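Local coordinates for protein phosphoribosylaminoimidazole-succinocarboxamide synthase (Saccharomyces cerevisiae, PDB 2CNQ) that catalyses the ATP-dependent joining of 4-carboxy-5-aminoimidazole ribotide to L-aspartate, forming SAICAR in de novo purine biosynthesis, at residues G210-D215 against R242-A247. Numbering follows the deposited sequence.
With AMZ (aminoimidazole 4-carboxamide ribonucleotide), chain C.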
loop_
_atom_site.group_PDB
_atom_site.type_symbol
_atom_site.label_atom_id
_atom_site.label_comp_id
_atom_site.label_asym_id
_atom_site.label_seq_id
_atom_site.Cartn_x
_atom_site.Cartn_y
_atom_site.Cartn_z
ATOM N N GLY A 210 8.435 17.049 -3.430
ATOM C CA GLY A 210 7.410 17.538 -4.304
ATOM C C GLY A 210 6.154 16.740 -4.337
ATOM O O GLY A 210 5.317 17.043 -5.160
ATOM N N ILE A 211 5.987 15.785 -3.453
ATOM C CA ILE A 211 4.788 14.980 -3.440
ATOM C C ILE A 211 4.102 15.174 -2.129
ATOM O O ILE A 211 4.698 15.103 -1.083
ATOM C CB ILE A 211 5.018 13.502 -3.814
ATOM C CG1 ILE A 211 5.114 13.386 -5.347
ATOM C CG2 ILE A 211 3.877 12.644 -3.317
ATOM C CD1 ILE A 211 5.403 11.999 -5.849
ATOM N N ILE A 212 2.818 15.390 -2.238
ATOM C CA ILE A 212 1.940 15.350 -1.101
ATOM C C ILE A 212 1.426 13.952 -0.977
ATOM O O ILE A 212 0.792 13.439 -1.875
ATOM C CB ILE A 212 0.794 16.324 -1.283
ATOM C CG1 ILE A 212 1.315 17.749 -1.199
ATOM C CG2 ILE A 212 -0.252 16.065 -0.229
ATOM C CD1 ILE A 212 0.315 18.782 -1.572
ATOM N N ILE A 213 1.696 13.321 0.141
ATOM C CA ILE A 213 1.086 12.050 0.431
ATOM C C ILE A 213 -0.237 12.381 1.046
ATOM O O ILE A 213 -0.313 12.800 2.185
ATOM C CB ILE A 213 1.912 11.221 1.382
ATOM C CG1 ILE A 213 3.341 11.079 0.913
ATOM C CG2 ILE A 213 1.250 9.876 1.525
ATOM C CD1 ILE A 213 4.209 10.336 1.837
ATOM N N ALA A 214 -1.297 12.260 0.296
ATOM C CA ALA A 214 -2.566 12.659 0.805
ATOM C C ALA A 214 -3.016 11.755 1.918
ATOM O O ALA A 214 -3.513 12.204 2.934
ATOM C CB ALA A 214 -3.570 12.648 -0.274
ATOM N N ASP A 215 -2.844 10.472 1.700
ATOM C CA ASP A 215 -3.255 9.473 2.626
ATOM C C ASP A 215 -2.534 8.198 2.263
ATOM O O ASP A 215 -1.904 8.084 1.228
ATOM C CB ASP A 215 -4.771 9.342 2.643
ATOM C CG ASP A 215 -5.380 9.046 1.325
ATOM O OD1 ASP A 215 -6.550 9.417 1.180
ATOM O OD2 ASP A 215 -4.737 8.403 0.490
ATOM N N ARG A 242 -2.288 7.779 -1.782
ATOM C CA ARG A 242 -2.539 8.785 -2.768
ATOM C C ARG A 242 -1.417 9.762 -2.728
ATOM O O ARG A 242 -1.051 10.264 -1.682
ATOM C CB ARG A 242 -3.845 9.465 -2.528
ATOM C CG ARG A 242 -4.986 8.588 -2.848
ATOM C CD ARG A 242 -6.254 9.239 -2.437
ATOM N NE ARG A 242 -7.377 8.392 -2.769
ATOM C CZ ARG A 242 -8.343 8.067 -1.945
ATOM N NH1 ARG A 242 -9.339 7.378 -2.429
ATOM N NH2 ARG A 242 -8.325 8.392 -0.671
ATOM N N PHE A 243 -0.850 9.983 -3.898
ATOM C CA PHE A 243 0.260 10.862 -4.078
ATOM C C PHE A 243 -0.125 11.959 -5.014
ATOM O O PHE A 243 -0.537 11.692 -6.131
ATOM C CB PHE A 243 1.422 10.107 -4.662
ATOM C CG PHE A 243 1.947 9.029 -3.812
ATOM C CD1 PHE A 243 2.147 7.766 -4.318
ATOM C CD2 PHE A 243 2.296 9.259 -2.512
ATOM C CE1 PHE A 243 2.718 6.776 -3.543
ATOM C CE2 PHE A 243 2.833 8.264 -1.738
ATOM C CZ PHE A 243 3.061 7.024 -2.264
ATOM N N TRP A 244 0.042 13.178 -4.547
ATOM C CA TRP A 244 -0.281 14.344 -5.310
ATOM C C TRP A 244 0.954 15.135 -5.554
ATOM O O TRP A 244 1.870 15.161 -4.783
ATOM C CB TRP A 244 -1.252 15.199 -4.552
ATOM C CG TRP A 244 -2.539 14.550 -4.305
ATOM C CD1 TRP A 244 -3.096 13.529 -4.998
ATOM C CD2 TRP A 244 -3.464 14.901 -3.301
ATOM N NE1 TRP A 244 -4.302 13.230 -4.483
ATOM C CE2 TRP A 244 -4.561 14.071 -3.442
ATOM C CE3 TRP A 244 -3.458 15.845 -2.275
ATOM C CZ2 TRP A 244 -5.661 14.171 -2.634
ATOM C CZ3 TRP A 244 -4.530 15.936 -1.463
ATOM C CH2 TRP A 244 -5.623 15.093 -1.631
ATOM N N ASN A 245 0.963 15.810 -6.671
ATOM C CA ASN A 245 2.027 16.719 -6.975
ATOM C C ASN A 245 1.856 17.977 -6.174
ATOM O O ASN A 245 0.833 18.641 -6.251
ATOM C CB ASN A 245 1.979 16.990 -8.458
ATOM C CG ASN A 245 3.096 17.836 -8.913
ATOM O OD1 ASN A 245 4.121 17.302 -9.353
ATOM N ND2 ASN A 245 2.948 19.109 -8.847
ATOM N N GLY A 246 2.852 18.323 -5.387
ATOM C CA GLY A 246 2.730 19.477 -4.534
ATOM C C GLY A 246 2.524 20.751 -5.289
ATOM O O GLY A 246 1.777 21.610 -4.888
ATOM N N ALA A 247 3.219 20.882 -6.390
ATOM C CA ALA A 247 3.125 22.103 -7.142
ATOM C C ALA A 247 1.787 22.287 -7.802
ATOM O O ALA A 247 1.392 23.411 -8.021
ATOM C CB ALA A 247 4.211 22.146 -8.148
HETATM O O5 AMZ C . -5.637 -1.824 -0.009
HETATM C C6 AMZ C . -6.503 -1.408 0.732
HETATM N N2 AMZ C . -7.389 -2.190 1.337
HETATM C C3A AMZ C . -6.604 0.007 1.028
HETATM C C7A AMZ C . -5.829 0.990 0.493
HETATM N N3 AMZ C . -4.767 0.958 -0.334
HETATM N N1 AMZ C . -7.514 0.553 1.854
HETATM C C5 AMZ C . -7.300 1.849 1.845
HETATM N N AMZ C . -6.282 2.134 1.003
HETATM C C1 AMZ C . -5.715 3.442 0.784
HETATM C C2 AMZ C . -6.241 4.146 -0.430
HETATM C C3 AMZ C . -6.063 5.591 -0.063
HETATM O O2 AMZ C . -4.708 5.901 -0.297
HETATM O O1 AMZ C . -5.518 3.740 -1.573
HETATM O O AMZ C . -6.130 4.230 1.864
HETATM C C AMZ C . -6.347 5.565 1.430
HETATM C C4 AMZ C . -7.724 6.006 1.800
HETATM O O3 AMZ C . -8.649 5.386 0.921
HETATM P P AMZ C . -10.178 5.836 0.993
HETATM O OP1 AMZ C . -10.740 5.309 2.271
HETATM O O4 AMZ C . -10.795 5.176 -0.218
HETATM O OP2 AMZ C . -10.260 7.327 0.947
HETATM O O HOH W 1 5.706 19.368 -6.587
#
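D215 and R242 meet across the antiparallel β hairpin formed by strands 211-223 and 228-245, in the pocket of the ribonucleotide AMZ. The syn lone pair of D215 OD1 receives R242 NH2 at 2.8 Å, in a salt bridge whose carboxylate and guanidinium planes are turned 49° apart. Aspartate suits position 215 because its two oxygens divide the work: OD1 holds the arginine, and OD2 takes the ribose hydroxyl O2. An arginine suits position 242 because its chain, extended from CG to NE, carries the charge to the phosphate, where NH2 also donates to OP2 at 2.7 Å, while ribose C3 lies over one face of the guanidinium. A methionine in its place would probably leave both the phosphate and D215 OD1 without this shared cationic partner. On the same side of the sheet, I212 CG2 reaches W244 CE3 obliquely. On the other, I213 CG1 meets the edge of the F243 ring and I211 CG2 touches F243 CB, bulky apolar groups suited to a buried face; I213 also packs on helix 185-209, I211 and F243 on helix 282-300. A214, small enough to fit under the indole, sets its CB 3.4 Å from the centroid of the W244 six-membered ring, a CH-pi contact 7° off the normal.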